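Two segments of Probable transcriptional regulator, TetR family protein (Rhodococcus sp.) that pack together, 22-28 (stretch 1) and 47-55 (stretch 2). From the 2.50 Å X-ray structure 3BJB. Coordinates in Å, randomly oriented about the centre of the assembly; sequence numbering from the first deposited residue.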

# COMPACT_ATOMS: atom_id res chain seq x y z
N ALA B 22 -30.97 0.41 7.72
CA ALA B 22 -30.85 1.69 8.42
C ALA B 22 -29.95 1.53 9.64
O ALA B 22 -29.18 2.44 9.98
CB ALA B 22 -32.23 2.21 8.85
N ARG B 23 -30.07 0.37 10.29
CA ARG B 23 -29.13 -0.05 11.31
C ARG B 23 -27.73 -0.11 10.70
O ARG B 23 -26.78 0.47 11.24
CB ARG B 23 -29.52 -1.42 11.85
CG ARG B 23 -28.89 -1.76 13.17
CD ARG B 23 -28.93 -3.26 13.47
NE ARG B 23 -30.25 -3.70 13.91
CZ ARG B 23 -30.68 -3.65 15.17
NH1 ARG B 23 -29.91 -3.17 16.14
NH2 ARG B 23 -31.91 -4.09 15.46
N HIS B 24 -27.61 -0.80 9.56
CA HIS B 24 -26.35 -0.91 8.86
C HIS B 24 -25.77 0.45 8.49
O HIS B 24 -24.56 0.69 8.68
CB HIS B 24 -26.48 -1.78 7.62
CG HIS B 24 -25.20 -2.42 7.20
ND1 HIS B 24 -24.89 -3.74 7.48
CD2 HIS B 24 -24.12 -1.92 6.54
CE1 HIS B 24 -23.69 -4.02 7.00
NE2 HIS B 24 -23.20 -2.93 6.43
N VAL B 25 -26.63 1.35 8.01
CA VAL B 25 -26.19 2.69 7.60
C VAL B 25 -25.56 3.52 8.73
O VAL B 25 -24.46 4.05 8.53
CB VAL B 25 -27.31 3.50 6.88
CG1 VAL B 25 -27.12 5.02 7.04
CG2 VAL B 25 -27.38 3.12 5.40
N ARG B 26 -26.23 3.62 9.88
CA ARG B 26 -25.73 4.41 11.03
C ARG B 26 -24.38 3.93 11.57
O ARG B 26 -23.58 4.72 12.10
CB ARG B 26 -26.75 4.43 12.17
CG ARG B 26 -28.00 5.17 11.83
CD ARG B 26 -28.74 5.66 13.06
NE ARG B 26 -30.04 6.21 12.65
CZ ARG B 26 -31.22 5.63 12.90
NH1 ARG B 26 -31.27 4.50 13.60
NH2 ARG B 26 -32.35 6.20 12.46
N MSE B 27 -24.16 2.62 11.45
CA MSE B 27 -22.91 1.99 11.85
C MSE B 27 -21.79 2.54 11.01
O MSE B 27 -20.85 3.09 11.56
CB MSE B 27 -23.02 0.46 11.77
CG MSE B 27 -24.01 -0.09 12.80
SE MSE B 27 -23.90 -2.01 13.19
CE MSE B 27 -25.46 -2.61 12.13
N LEU B 28 -21.94 2.42 9.69
CA LEU B 28 -21.03 3.03 8.68
C LEU B 28 -20.85 4.54 8.85
O LEU B 28 -19.71 5.06 8.81
CB LEU B 28 -21.54 2.72 7.27
CG LEU B 28 -21.19 1.40 6.58
CD1 LEU B 28 -20.92 0.25 7.54
CD2 LEU B 28 -22.25 0.99 5.56
N GLU B 47 -17.03 3.22 20.90
CA GLU B 47 -17.49 4.55 20.47
C GLU B 47 -18.37 4.50 19.19
O GLU B 47 -19.44 5.12 19.14
CB GLU B 47 -16.33 5.55 20.41
CG GLU B 47 -16.69 6.98 19.89
CD GLU B 47 -17.71 7.78 20.76
OE1 GLU B 47 -18.36 7.19 21.67
OE2 GLU B 47 -17.87 9.01 20.52
N VAL B 48 -17.94 3.74 18.16
CA VAL B 48 -18.81 3.44 17.00
C VAL B 48 -20.17 2.87 17.48
O VAL B 48 -21.23 3.27 16.97
CB VAL B 48 -18.14 2.46 15.94
CG1 VAL B 48 -19.06 2.22 14.73
CG2 VAL B 48 -16.77 2.96 15.45
N ALA B 49 -20.15 1.98 18.46
CA ALA B 49 -21.40 1.42 18.97
C ALA B 49 -22.26 2.51 19.60
O ALA B 49 -23.47 2.61 19.32
CB ALA B 49 -21.13 0.30 19.96
N LYS B 50 -21.63 3.34 20.44
CA LYS B 50 -22.27 4.51 21.04
C LYS B 50 -22.77 5.57 20.01
O LYS B 50 -23.76 6.24 20.25
CB LYS B 50 -21.36 5.16 22.11
CG LYS B 50 -21.94 6.46 22.65
CD LYS B 50 -21.16 7.13 23.77
CE LYS B 50 -22.04 8.30 24.30
NZ LYS B 50 -21.59 9.02 25.54
N ARG B 51 -22.08 5.73 18.88
CA ARG B 51 -22.55 6.68 17.86
C ARG B 51 -23.70 6.11 17.07
O ARG B 51 -24.78 6.69 17.04
CB ARG B 51 -21.44 7.09 16.92
CG ARG B 51 -20.44 7.99 17.54
CD ARG B 51 -20.69 9.43 17.16
NE ARG B 51 -19.68 10.24 17.85
CZ ARG B 51 -18.72 10.93 17.24
NH1 ARG B 51 -18.62 10.95 15.91
NH2 ARG B 51 -17.85 11.60 17.98
N ALA B 52 -23.49 4.94 16.47
CA ALA B 52 -24.52 4.26 15.69
C ALA B 52 -25.75 3.93 16.52
O ALA B 52 -26.73 3.38 16.01
CB ALA B 52 -23.95 2.99 15.07
N GLY B 53 -25.68 4.25 17.81
CA GLY B 53 -26.77 4.00 18.76
C GLY B 53 -27.17 2.54 18.81
O GLY B 53 -28.35 2.22 18.72
N VAL B 54 -26.18 1.66 18.94
CA VAL B 54 -26.39 0.21 18.94
C VAL B 54 -25.60 -0.47 20.07
O VAL B 54 -24.69 0.15 20.65
CB VAL B 54 -26.00 -0.43 17.57
CG1 VAL B 54 -26.85 0.13 16.44
CG2 VAL B 54 -24.52 -0.24 17.27
N ALA B 55 -25.95 -1.73 20.37
CA ALA B 55 -25.19 -2.55 21.32
C ALA B 55 -23.85 -2.97 20.71
O ALA B 55 -23.78 -3.22 19.49
CB ALA B 55 -25.98 -3.77 21.72

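The most striking feature of this contact is how close the two backbones come at a single point: the CA atoms of Met27 and Ala52 lie 4.7 Å apart, and no hydrogen bond or salt bridge joins the two stretches. The approach rests on van der Waals contact alone. Ala52 suits this close approach: its methyl already lies in contact with the helix backbone. The CB of Ala52 points toward that helix and reaches its backbone directly, standing 3.5 Å from the CA of Met27 and 3.5 Å from the O of Arg26. A methyl group at this position fills the narrow gap between the chains while letting them remain close.

Stretch 1 is helical throughout, with Arg26 N bonded to Ala22 O at 3.2 Å and the next two bonds of the i to i-4 pattern weak. Stretch 2 begins as the last part of a helix and then turns. Ala52 N still donates to Val48 O (2.9 Å), after which Gly53 leaves helical geometry with a positive phi of 57°, a conformation glycine adopts readily because it has no side chain. Beyond it, Val54 takes extended angles, while its N donates to Ala49 O at 2.9 Å, a bond spanning five residues that ties the turn back to the helix. Ala52 and Val54, which flank the glycine, both direct their CB atoms toward stretch 1.

Met27, modelled as selenomethionine, is the residue that meets both. Its CB points sideways; farther along the flexible, unbranched chain, CG lies 3.8 Å from Ala52 CB, and SE comes within 4.5 Å of Val54 CG2, a looser apolar contact. Its backbone is used as well, for Met27 O lies 3.7 Å from Val48 CG1, where the valine, one turn before Ala52, extends the apolar surface along the helix.

At the exposed margin, two arginines take part. Arg23 CG approaches Val54 CG1 at 4.3 Å, and the end of the Arg23 side chain turns nearer stretch 2. Arg26 CB sits 4.3 Å from Ala52 CB; the Arg26 side chain then leads away, leaving its charged end clear of stretch 2. Arginine in general suits such a border because its methylenes can cover apolar neighbours while its guanidinium can remain accessible to solvent. Within stretch 2, Arg51 NE and Glu47 OE2 form a salt bridge at 3.5 Å, one helical turn apart, and neither residue contacts stretch 1.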